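Glutamate--LysW ligase ArgX (Sulfolobus tokodaii, PDB 3VPB) probably catalyses the ATP-dependent joining of the amino group of glutamate to the gamma-carboxyl group of the C-terminal glutamate of the carrier protein LysW. Local coordinates at residues Lys19-Glu23 with Asn24-Tyr28; Asp29-Val33 with Ala34-Leu38; Ser92-Arg96 with Glu97-Ile101; Ile180-Glu184 with Glu185-Cys189; Val273-Lys277 with Glu278-Lys282. All coordinates share one frame; numbering follows the deposited sequence.

Interaction 1. Residues Lys19-Glu23 with Asn24-Tyr28; sequences KALEE and NKVQY
Leu-21, near the C-terminal end of helix 12-23, lies over the ring of Tyr-28, which belongs to the strand that follows. Leu-21 CB stands above one face of that ring, displaced toward the rim, and comes within 3.6 Å of Tyr-28 CD1 in a CH-pi contact. The Leu-21 CD1 branch settles near CG and CD2 of the same ring, while the other branch turns to the bend of the chain, Leu-21 CD2 lying 3.8 Å from Val-26 CG1. Tyr-28 reaches the leucine because its ring carbon CG sits between the backbone N and the carbonyl carbon (chi1 75°).

Asn-24 works on the polar side of the same helix end. Its amide hands a nearly straight bond back one turn, Asn-24 ND2 to Ala-20 O at 2.7 Å and 167°, with the acceptor in the amide plane. Asn-24 N reaches that same oxygen at 3.1 Å, so two donors of one residue grip a single carbonyl. With a leucine at this position, Ala-20 O would probably lose the straighter of its two bonds, and Gln-270 the amide that it also engages.

Lys-25, with positive phi, then turns the chain in a Schellman motif: Val-26 N bonds Leu-21 O at 3.0 Å and Lys-25 N bonds Glu-22 O at 3.1 Å. This turn leads from the helix into strand 27-32 of the beta-alpha-beta unit begun by strand 2-7. Helix 268-280 packs alongside, Val-273 against Ala-20, Leu-21 and Asn-24, and Lys-277 NZ bonds Asn-24 O.

Interaction 2. Residues Asp29-Val33 with Ala34-Leu38; sequences DIINV and AQEPL
The turn that carries the chain out of strand 27-32, an outermost strand of the parallel sheet within this chain, is built round Asn-32, whose carbonyl and side-chain amide both bind residues just ahead. Asn-32 O takes two backbone donors at nearly equal length. Gln-35 N lies 2.9 Å from Asn-32 O and approaches from well above the carbonyl plane. Glu-36 N, also 2.9 Å from Asn-32 O, comes nearly along the C=O axis. The side chain adds a third bond: with CG anti to the backbone N (chi1 -170°), Asn-32 OD1 accepts from Ala-34 N at 2.9 Å, the donor lying in the carbonyl plane.

That last bond makes an Asx turn, superimposed on the backbone turn that closes at Gln-35 and Glu-36. Gln-35 lays its extended side chain over the asparagine, the two amides stacked with planes only 5° apart and Gln-35 CD 3.7 Å from Asn-32 CG. The amide of Asn-32 has a further partner, ND2 giving a bond to Asp-8 O, which helps fix its rotation.

On the other side of the turn a water donates to both Val-33 O, at 2.8 Å, and Glu-36 O, at 2.7 Å, linking the two carbonyls across the turn. Beyond it, Val-33 CG1 meets Leu-38 CD1 at 3.8 Å; Leu-38 also packs on Val-66 of helix 57-69 and on Leu-44. The carboxylate of Glu-36 leads away to a salt bridge with Lys-115 of the second subunit, and Leu-38 pairs there in an antiparallel ladder that carries a sheet across the interface.

Interaction 3. Residues Ser92-Arg96 with Glu97-Ile101; sequences SKLYR and EGIPI
Leu-94 and Ile-101 meet where helix 87-96 ends in a Schellman motif and the chain doubles back beneath it. Gly-98, whose positive phi favours glycine, is the residue that allows the reversal: Gly-98 N bonds Tyr-95 O at 3.1 Å, and Ile-99 N bonds Leu-94 O, also at 3.1 Å.

The tight side is apolar. Ile-101 splits its branches between two helix residues, because CG1 is placed between the backbone N and the carbonyl carbon (chi1 65°). Ile-101 CG2 reaches Leu-94 CB at 3.8 Å, while Ile-101 CD1 lies 3.9 Å from Tyr-95 CB, the two side chains crossing at about a right angle. Ile-99 adds its CB against Leu-94 CB at 4.1 Å. Were a serine to replace Ile-101, its contacts with Leu-94 and Tyr-95 would be lost, which is likely to open a gap under Leu-94 and leave Tyr-95 freer to turn. Val-248 and Leu-251 of strand 245-252 continue this packing against Leu-94, and Ile-228 of helix 216-229 does so against Ile-99.

The other side is looser and largely exposed, although Arg-96 also packs on Glu-68 of the second subunit. Arg-96 and Glu-97 form a long salt bridge, with Glu-97 OE1 over a face of the guanidinium and 3.7 Å from Arg-96 NH2; no N-H points at the oxygen, so charge alone draws the two together. Even the backbone bonds of Glu-97 N, to Lys-93 O and Leu-94 O, are weak. Where the chain leaves the turn, a water donates to Tyr-95 O and, at 2.8 Å, to Ile-99 O.

Interaction 4. Residues Ile180-Glu184 with Glu185-Cys189; sequences IAIGE and ELLGC
The flat groups here are the peptides themselves, and they meet in two different ways. Ile-182 N approaches Glu-185 O at 3.0 Å, in the carbonyl plane, whereas the return bond from Glu-185 N to Ile-182 O is longer, 3.2 Å, with its donor well above the plane. One side of the sheet here carries Ile-180 and Ile-182, with Phe-260 and helix 268-280 packed against them; the other carries Ala-181 and Leu-186, which face helix 216-229.

This is the tip of the beta hairpin of strands 175-182 and 185-193 in the ATP-grasp domain, closed by a type I' turn from Ile-182 to Glu-185. Gly-183 and Glu-184 occupy its corners, both with positive phi. A classic beta bulge follows: Leu-187 and Gly-188 both face Ile-180, so the register slips by one. Leu-187 N donates to Ile-180 O at 2.8 Å, Gly-188 N only weakly at 3.5 Å, and Ile-180 N gives a bond to Gly-188 O at 3.0 Å.

The bulge brings Leu-187 in beside the isoleucines. With its CG anti to the backbone N (chi1 -179°), Leu-187 CD2 touches Ile-180 CG2 at 3.9 Å and Ile-182 CD1 at 4.2 Å, all three side chains pointing the same way. The side chain of Ile-180 lies about 6 Å from the bound glutamic acid, and Cys-189 is joined to Cys-179 by a disulfide.

Interaction 5. Residues Val273-Lys277 with Glu278-Lys282; sequences VEYIK and ENYSK
Asn-279 folds its side chain back over Tyr-275, so that its amide serves two purposes. Asn-279 ND2 bonds Tyr-275 O at 3.0 Å and 163°, and the same nitrogen stands over one face of the tyrosine ring, 3.3 Å from Tyr-275 CE1, with ring and amide planes 43° apart. Asn-279 N reaches Tyr-275 O as well, from the opposite face of the carbonyl plane.

Two residues on, a hydroxyl does the same for the next carbonyl but one. Ser-281 OG donates to Lys-277 O at 2.6 Å, in the carbonyl plane and on a lone pair. Between them, Tyr-280 N bonds Ile-276 O at 2.8 Å, and the edge of its ring carries CE2 to within 4.1 Å of Tyr-275 CE2.

Farther out, Glu-232 positions both rings, its OE2 bonding Tyr-275 OH and Tyr-280 OH, while His-73 stacks on Tyr-280. Ile-276 and Tyr-280 also pack against Ile-51 and Val-49 of strand 49-52. Together these bonds finish the last turn of helix 268-280, the final helix of the chain, with Asn-279 and Ser-281 each returning a side-chain donor to a carbonyl four residues back.

In the fold
From the N terminus the five contacts come in series, each a local contact between adjoining segments, so none nests in or crosses another. Interaction 1 turns helix 12-23 into strand 27-32, and interaction 2 takes over at the far end of that strand, centres 19 Å apart. Interaction 3 ends helix 87-96 across the chain's centre, about 38 Å from interaction 1 between centres; like interaction 2 it touches the second subunit. Interaction 4 closes the hairpin of strands 175-182 and 185-193. Interaction 5, on the final helix, touches both interactions 1 and 4, so the end of the chain ties the preATP-grasp domain to the ATP-grasp hairpin.

Interaction 1. Residues Lys19-Glu23 with Asn24-Tyr28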
# COMPACT_ATOMS: atom_id res chain seq x y z
N LYS B 19 22.85 27.55 9.10
CA LYS B 19 23.93 28.21 9.84
C LYS B 19 24.76 29.01 8.87
O LYS B 19 25.19 30.13 9.17
CB LYS B 19 24.78 27.19 10.60
CG LYS B 19 25.93 27.79 11.44
CD LYS B 19 25.40 28.73 12.54
CE LYS B 19 26.50 29.17 13.51
NZ LYS B 19 27.40 30.23 12.92
N ALA B 20 24.97 28.45 7.68
CA ALA B 20 25.75 29.15 6.67
C ALA B 20 25.04 30.39 6.10
O ALA B 20 25.70 31.40 5.78
CB ALA B 20 26.19 28.18 5.53
N LEU B 21 23.71 30.32 5.98
CA LEU B 21 22.91 31.49 5.61
C LEU B 21 23.13 32.59 6.66
O LEU B 21 23.51 33.72 6.32
CB LEU B 21 21.42 31.14 5.42
CG LEU B 21 21.11 30.30 4.16
CD1 LEU B 21 19.75 29.61 4.25
CD2 LEU B 21 21.21 31.12 2.89
N GLU B 22 22.95 32.23 7.93
CA GLU B 22 23.16 33.15 9.05
C GLU B 22 24.56 33.78 9.05
O GLU B 22 24.71 35.01 9.19
CB GLU B 22 22.92 32.41 10.36
CG GLU B 22 23.14 33.23 11.63
CD GLU B 22 23.12 32.38 12.90
OE1 GLU B 22 22.22 31.51 13.04
OE2 GLU B 22 24.01 32.57 13.76
N GLU B 23 25.59 32.94 8.89
CA GLU B 23 26.99 33.35 9.02
C GLU B 23 27.42 34.27 7.89
O GLU B 23 28.34 35.06 8.07
CB GLU B 23 27.90 32.13 9.00
CG GLU B 23 28.17 31.51 10.34
CD GLU B 23 29.03 30.25 10.25
OE1 GLU B 23 29.95 30.17 9.40
OE2 GLU B 23 28.80 29.34 11.05
N ASN B 24 26.77 34.13 6.74
CA ASN B 24 27.05 34.96 5.56
C ASN B 24 26.07 36.14 5.41
O ASN B 24 26.04 36.77 4.35
CB ASN B 24 27.07 34.09 4.29
CG ASN B 24 28.27 33.14 4.26
OD1 ASN B 24 29.31 33.46 3.68
ND2 ASN B 24 28.14 31.98 4.89
N LYS B 25 25.28 36.38 6.46
CA LYS B 25 24.40 37.56 6.57
C LYS B 25 23.32 37.59 5.49
O LYS B 25 22.97 38.65 4.95
CB LYS B 25 25.21 38.88 6.58
CG LYS B 25 26.35 38.91 7.61
CD LYS B 25 25.87 38.68 9.05
CE LYS B 25 25.84 39.98 9.87
NZ LYS B 25 24.60 40.79 9.70
N VAL B 26 22.82 36.41 5.16
CA VAL B 26 21.77 36.29 4.15
C VAL B 26 20.44 36.25 4.87
O VAL B 26 20.23 35.40 5.73
CB VAL B 26 21.97 35.01 3.28
CG1 VAL B 26 20.82 34.83 2.31
CG2 VAL B 26 23.30 35.06 2.55
N GLN B 27 19.52 37.15 4.52
CA GLN B 27 18.17 37.13 5.09
C GLN B 27 17.49 35.85 4.63
O GLN B 27 17.45 35.59 3.44
CB GLN B 27 17.30 38.27 4.55
CG GLN B 27 17.86 39.66 4.59
CD GLN B 27 16.96 40.63 3.81
OE1 GLN B 27 17.40 41.30 2.88
NE2 GLN B 27 15.68 40.66 4.18
N TYR B 28 16.93 35.06 5.53
CA TYR B 28 16.24 33.87 5.05
C TYR B 28 15.11 33.48 6.03
O TYR B 28 15.17 33.82 7.20
CB TYR B 28 17.23 32.70 4.90
CG TYR B 28 17.64 32.08 6.23
CD1 TYR B 28 18.59 32.70 7.06
CD2 TYR B 28 17.06 30.89 6.68
CE1 TYR B 28 18.96 32.12 8.31
CE2 TYR B 28 17.41 30.33 7.91
CZ TYR B 28 18.35 30.94 8.71
OH TYR B 28 18.68 30.36 9.90

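Interaction 2. Residues Asp29-Val33 with Ala34-Leu38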
# COMPACT_ATOMS: atom_id res chain seq x y z
N ASP B 29 14.10 32.79 5.52
CA ASP B 29 13.06 32.15 6.36
C ASP B 29 13.14 30.66 6.12
O ASP B 29 13.66 30.21 5.11
CB ASP B 29 11.66 32.60 5.95
CG ASP B 29 11.40 34.09 6.19
OD1 ASP B 29 10.63 34.68 5.41
OD2 ASP B 29 11.94 34.65 7.16
N ILE B 30 12.58 29.88 7.04
CA ILE B 30 12.44 28.45 6.83
C ILE B 30 10.94 28.23 6.69
O ILE B 30 10.16 28.74 7.51
CB ILE B 30 12.96 27.63 8.04
CG1 ILE B 30 14.49 27.73 8.17
CG2 ILE B 30 12.49 26.15 7.94
CD1 ILE B 30 15.07 27.36 9.52
N ILE B 31 10.52 27.50 5.67
CA ILE B 31 9.14 27.01 5.65
C ILE B 31 9.18 25.49 5.73
O ILE B 31 9.85 24.83 4.92
CB ILE B 31 8.35 27.41 4.37
CG1 ILE B 31 8.17 28.93 4.32
CG2 ILE B 31 6.97 26.74 4.37
CD1 ILE B 31 7.58 29.44 3.02
N ASN B 32 8.50 24.93 6.73
CA ASN B 32 8.39 23.49 6.83
C ASN B 32 7.13 23.03 6.06
O ASN B 32 5.99 23.26 6.49
CB ASN B 32 8.32 23.03 8.29
CG ASN B 32 8.44 21.54 8.42
OD1 ASN B 32 7.72 20.80 7.74
ND2 ASN B 32 9.37 21.07 9.23
N VAL B 33 7.34 22.38 4.91
CA VAL B 33 6.22 22.00 4.04
C VAL B 33 5.52 20.71 4.48
O VAL B 33 4.54 20.31 3.86
CB VAL B 33 6.60 21.94 2.56
CG1 VAL B 33 7.06 23.36 2.10
CG2 VAL B 33 7.73 20.94 2.33
N ALA B 34 6.00 20.10 5.56
CA ALA B 34 5.19 19.08 6.25
C ALA B 34 4.21 19.72 7.24
O ALA B 34 3.43 19.01 7.91
CB ALA B 34 6.08 18.08 6.97
N GLN B 35 4.27 21.05 7.37
CA GLN B 35 3.41 21.75 8.32
C GLN B 35 2.56 22.83 7.69
O GLN B 35 1.45 23.05 8.15
CB GLN B 35 4.24 22.34 9.47
CG GLN B 35 5.03 21.25 10.23
CD GLN B 35 6.01 21.79 11.26
OE1 GLN B 35 6.66 21.01 11.96
NE2 GLN B 35 6.13 23.12 11.34
N GLU B 36 3.08 23.52 6.68
CA GLU B 36 2.39 24.67 6.09
C GLU B 36 1.99 24.34 4.67
O GLU B 36 2.79 23.76 3.94
CB GLU B 36 3.30 25.90 6.06
CG GLU B 36 3.75 26.38 7.46
CD GLU B 36 2.58 26.54 8.44
OE1 GLU B 36 2.68 26.04 9.59
OE2 GLU B 36 1.53 27.13 8.05
N PRO B 37 0.76 24.71 4.27
CA PRO B 37 0.36 24.62 2.87
C PRO B 37 0.96 25.77 2.07
O PRO B 37 1.31 26.80 2.66
CB PRO B 37 -1.16 24.77 2.92
CG PRO B 37 -1.42 25.57 4.14
CD PRO B 37 -0.34 25.18 5.13
N LEU B 38 1.09 25.58 0.75
CA LEU B 38 1.71 26.57 -0.17
C LEU B 38 0.72 26.97 -1.25
O LEU B 38 0.26 26.12 -2.01
CB LEU B 38 2.96 25.97 -0.82
CG LEU B 38 4.17 25.65 0.08
CD1 LEU B 38 5.40 25.27 -0.77
CD2 LEU B 38 4.50 26.82 0.97
O HOH W 1 2.52 21.54 2.38

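Interaction 3. Residues Ser92-Arg96 with Glu97-Ile101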
# COMPACT_ATOMS: atom_id res chain seq x y z
N SER B 92 17.74 7.67 -19.36
CA SER B 92 17.35 8.10 -20.72
C SER B 92 18.19 9.27 -21.26
O SER B 92 18.73 9.20 -22.39
CB SER B 92 15.85 8.48 -20.80
OG SER B 92 15.46 8.67 -22.14
N LYS B 93 18.29 10.34 -20.47
CA LYS B 93 19.01 11.56 -20.86
C LYS B 93 20.50 11.26 -21.00
O LYS B 93 21.14 11.64 -21.98
CB LYS B 93 18.83 12.69 -19.84
CG LYS B 93 17.46 13.36 -19.81
CD LYS B 93 17.03 13.91 -21.17
CE LYS B 93 15.68 14.66 -21.07
NZ LYS B 93 14.51 13.74 -20.92
N LEU B 94 21.05 10.54 -20.02
CA LEU B 94 22.49 10.22 -20.04
C LEU B 94 22.84 9.34 -21.25
O LEU B 94 23.79 9.62 -21.99
CB LEU B 94 22.91 9.53 -18.73
CG LEU B 94 22.80 10.40 -17.46
CD1 LEU B 94 23.20 9.59 -16.23
CD2 LEU B 94 23.60 11.68 -17.57
N TYR B 95 22.06 8.28 -21.44
CA TYR B 95 22.32 7.33 -22.51
C TYR B 95 22.31 8.03 -23.85
O TYR B 95 23.19 7.80 -24.67
CB TYR B 95 21.34 6.15 -22.51
CG TYR B 95 21.69 5.12 -23.56
CD1 TYR B 95 22.66 4.15 -23.32
CD2 TYR B 95 21.08 5.15 -24.83
CE1 TYR B 95 23.00 3.21 -24.31
CE2 TYR B 95 21.43 4.24 -25.82
CZ TYR B 95 22.38 3.28 -25.56
OH TYR B 95 22.70 2.39 -26.54
N ARG B 96 21.28 8.84 -24.07
CA ARG B 96 21.11 9.56 -25.31
C ARG B 96 22.31 10.42 -25.69
O ARG B 96 22.60 10.59 -26.88
CB ARG B 96 19.89 10.46 -25.17
CG ARG B 96 18.75 9.98 -25.97
CD ARG B 96 18.88 10.52 -27.37
NE ARG B 96 18.84 11.98 -27.34
CZ ARG B 96 19.28 12.77 -28.32
NH1 ARG B 96 19.80 12.25 -29.43
NH2 ARG B 96 19.20 14.08 -28.18
N GLU B 97 22.98 10.96 -24.68
CA GLU B 97 24.11 11.88 -24.91
C GLU B 97 25.48 11.19 -24.81
O GLU B 97 26.51 11.86 -24.82
CB GLU B 97 24.06 13.03 -23.92
CG GLU B 97 22.71 13.68 -23.75
CD GLU B 97 22.42 14.73 -24.80
OE1 GLU B 97 22.14 14.36 -25.96
OE2 GLU B 97 22.44 15.93 -24.45
N GLY B 98 25.49 9.86 -24.73
CA GLY B 98 26.74 9.10 -24.76
C GLY B 98 27.51 9.04 -23.44
O GLY B 98 28.72 8.77 -23.43
N ILE B 99 26.83 9.30 -22.32
CA ILE B 99 27.41 9.06 -21.01
C ILE B 99 27.24 7.58 -20.69
O ILE B 99 26.16 7.03 -20.89
CB ILE B 99 26.76 9.94 -19.94
CG1 ILE B 99 27.26 11.37 -20.07
CG2 ILE B 99 27.02 9.40 -18.53
CD1 ILE B 99 28.67 11.58 -19.57
N PRO B 100 28.30 6.92 -20.21
CA PRO B 100 28.21 5.49 -19.96
C PRO B 100 27.36 5.24 -18.72
O PRO B 100 27.49 5.97 -17.72
CB PRO B 100 29.68 5.08 -19.73
CG PRO B 100 30.27 6.32 -19.14
CD PRO B 100 29.67 7.42 -19.97
N ILE B 101 26.44 4.29 -18.83
CA ILE B 101 25.55 3.91 -17.74
C ILE B 101 25.61 2.41 -17.67
O ILE B 101 26.06 1.76 -18.62
CB ILE B 101 24.07 4.40 -18.00
CG1 ILE B 101 23.48 3.67 -19.23
CG2 ILE B 101 24.03 5.95 -18.08
CD1 ILE B 101 21.94 3.82 -19.44
O HOH W 2 25.71 6.15 -23.46

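Interaction 4. Residues Ile180-Glu184 with Glu185-Cys189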
# COMPACT_ATOMS: atom_id res chain seq x y z
N ILE B 180 29.94 15.68 -5.85
CA ILE B 180 28.96 16.74 -5.71
C ILE B 180 29.37 17.84 -6.69
O ILE B 180 30.57 18.11 -6.86
CB ILE B 180 28.92 17.31 -4.29
CG1 ILE B 180 28.31 16.28 -3.33
CG2 ILE B 180 28.08 18.64 -4.24
CD1 ILE B 180 28.10 16.73 -1.88
N ALA B 181 28.39 18.43 -7.34
CA ALA B 181 28.61 19.55 -8.25
C ALA B 181 27.70 20.71 -7.84
O ALA B 181 26.53 20.49 -7.44
CB ALA B 181 28.34 19.14 -9.68
N ILE B 182 28.24 21.92 -7.90
CA ILE B 182 27.48 23.13 -7.64
C ILE B 182 27.67 24.02 -8.86
O ILE B 182 28.81 24.26 -9.27
CB ILE B 182 27.96 23.84 -6.35
CG1 ILE B 182 27.63 22.99 -5.11
CG2 ILE B 182 27.33 25.20 -6.20
CD1 ILE B 182 28.15 23.62 -3.81
N GLY B 183 26.56 24.49 -9.44
CA GLY B 183 26.59 25.33 -10.64
C GLY B 183 27.20 24.62 -11.84
O GLY B 183 27.83 25.26 -12.69
N GLU B 184 27.03 23.30 -11.90
CA GLU B 184 27.61 22.43 -12.97
C GLU B 184 29.15 22.38 -12.99
O GLU B 184 29.76 22.04 -14.01
CB GLU B 184 27.02 22.70 -14.36
CG GLU B 184 25.49 22.74 -14.36
CD GLU B 184 24.85 22.94 -15.73
OE1 GLU B 184 25.57 23.01 -16.75
OE2 GLU B 184 23.61 23.04 -15.77
N GLU B 185 29.76 22.74 -11.87
CA GLU B 185 31.21 22.57 -11.69
C GLU B 185 31.45 21.57 -10.59
O GLU B 185 30.76 21.59 -9.58
CB GLU B 185 31.88 23.88 -11.31
CG GLU B 185 31.75 24.97 -12.38
CD GLU B 185 32.84 26.01 -12.31
OE1 GLU B 185 33.36 26.36 -13.39
OE2 GLU B 185 33.17 26.49 -11.20
N LEU B 186 32.45 20.73 -10.77
CA LEU B 186 32.79 19.73 -9.76
C LEU B 186 33.26 20.35 -8.44
O LEU B 186 34.18 21.18 -8.42
CB LEU B 186 33.87 18.77 -10.30
CG LEU B 186 34.30 17.70 -9.28
CD1 LEU B 186 33.17 16.70 -8.97
CD2 LEU B 186 35.56 16.98 -9.76
N LEU B 187 32.63 19.95 -7.33
CA LEU B 187 33.08 20.38 -6.01
C LEU B 187 34.10 19.39 -5.43
O LEU B 187 35.12 19.79 -4.84
CB LEU B 187 31.87 20.55 -5.06
CG LEU B 187 32.17 21.01 -3.64
CD1 LEU B 187 32.62 22.50 -3.61
CD2 LEU B 187 30.98 20.78 -2.71
N GLY B 188 33.83 18.10 -5.60
CA GLY B 188 34.74 17.10 -5.08
C GLY B 188 34.11 15.72 -5.19
O GLY B 188 32.93 15.60 -5.54
N CYS B 189 34.91 14.71 -4.86
CA CYS B 189 34.50 13.30 -4.92
C CYS B 189 35.11 12.56 -3.76
O CYS B 189 36.16 12.95 -3.22
CB CYS B 189 34.97 12.62 -6.22
SG CYS B 189 34.37 13.27 -7.78

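Interaction 5. Residues Val273-Lys277 with Glu278-Lys282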
# COMPACT_ATOMS: atom_id res chain seq x y z
N VAL B 273 26.09 28.51 -0.24
CA VAL B 273 25.62 29.86 0.10
C VAL B 273 26.45 30.86 -0.70
O VAL B 273 25.92 31.81 -1.27
CB VAL B 273 25.66 30.13 1.62
CG1 VAL B 273 25.42 31.60 1.91
CG2 VAL B 273 24.56 29.31 2.31
N GLU B 274 27.75 30.60 -0.80
CA GLU B 274 28.60 31.46 -1.65
C GLU B 274 28.13 31.50 -3.08
O GLU B 274 28.05 32.59 -3.68
CB GLU B 274 30.05 30.98 -1.60
CG GLU B 274 30.74 31.35 -0.32
CD GLU B 274 32.16 30.78 -0.20
OE1 GLU B 274 32.86 31.14 0.77
OE2 GLU B 274 32.57 29.99 -1.08
N TYR B 275 27.84 30.33 -3.66
CA TYR B 275 27.33 30.23 -5.02
C TYR B 275 26.03 31.04 -5.19
O TYR B 275 25.87 31.75 -6.18
CB TYR B 275 27.09 28.77 -5.39
CG TYR B 275 26.39 28.58 -6.71
CD1 TYR B 275 27.10 28.63 -7.92
CD2 TYR B 275 25.01 28.36 -6.76
CE1 TYR B 275 26.45 28.44 -9.16
CE2 TYR B 275 24.36 28.18 -7.98
CZ TYR B 275 25.09 28.22 -9.17
OH TYR B 275 24.43 28.06 -10.36
N ILE B 276 25.12 30.92 -4.24
CA ILE B 276 23.83 31.63 -4.29
C ILE B 276 24.04 33.14 -4.25
O ILE B 276 23.47 33.87 -5.06
CB ILE B 276 22.90 31.14 -3.15
CG1 ILE B 276 22.43 29.72 -3.47
CG2 ILE B 276 21.67 32.04 -2.95
CD1 ILE B 276 21.94 29.00 -2.19
N LYS B 277 24.89 33.60 -3.34
CA LYS B 277 25.22 35.03 -3.25
C LYS B 277 25.88 35.55 -4.53
O LYS B 277 25.60 36.66 -4.98
CB LYS B 277 26.12 35.28 -2.05
CG LYS B 277 25.41 35.15 -0.71
CD LYS B 277 26.36 35.41 0.45
CE LYS B 277 27.00 36.79 0.38
NZ LYS B 277 27.50 37.22 1.72
N GLU B 278 26.78 34.74 -5.09
CA GLU B 278 27.50 35.06 -6.33
C GLU B 278 26.55 35.27 -7.49
O GLU B 278 26.70 36.21 -8.27
CB GLU B 278 28.46 33.91 -6.66
CG GLU B 278 29.12 33.96 -8.03
CD GLU B 278 30.29 34.90 -8.05
OE1 GLU B 278 30.76 35.24 -9.15
OE2 GLU B 278 30.76 35.29 -6.96
N ASN B 279 25.53 34.42 -7.58
CA ASN B 279 24.73 34.37 -8.80
C ASN B 279 23.33 34.98 -8.71
O ASN B 279 22.71 35.25 -9.74
CB ASN B 279 24.63 32.92 -9.29
CG ASN B 279 25.94 32.40 -9.84
OD1 ASN B 279 26.27 32.64 -11.01
ND2 ASN B 279 26.71 31.69 -9.02
N TYR B 280 22.83 35.21 -7.48
CA TYR B 280 21.43 35.62 -7.26
C TYR B 280 21.26 36.84 -6.35
O TYR B 280 20.13 37.15 -5.94
CB TYR B 280 20.57 34.42 -6.75
CG TYR B 280 20.60 33.26 -7.73
CD1 TYR B 280 19.86 33.32 -8.92
CD2 TYR B 280 21.40 32.14 -7.50
CE1 TYR B 280 19.90 32.30 -9.84
CE2 TYR B 280 21.46 31.11 -8.42
CZ TYR B 280 20.70 31.19 -9.59
OH TYR B 280 20.74 30.20 -10.54
N SER B 281 22.35 37.53 -6.01
CA SER B 281 22.24 38.72 -5.15
C SER B 281 21.37 39.77 -5.81
O SER B 281 21.40 39.95 -7.03
CB SER B 281 23.61 39.32 -4.83
OG SER B 281 24.31 38.56 -3.87
N LYS B 282 20.58 40.43 -4.97
CA LYS B 282 19.66 41.49 -5.33
C LYS B 282 19.58 42.41 -4.12
O LYS B 282 19.99 42.02 -3.01
CB LYS B 282 18.27 40.90 -5.61
CG LYS B 282 17.28 41.86 -6.24
CD LYS B 282 15.91 41.21 -6.39
CE LYS B 282 14.89 42.16 -7.00
NZ LYS B 282 15.18 42.44 -8.46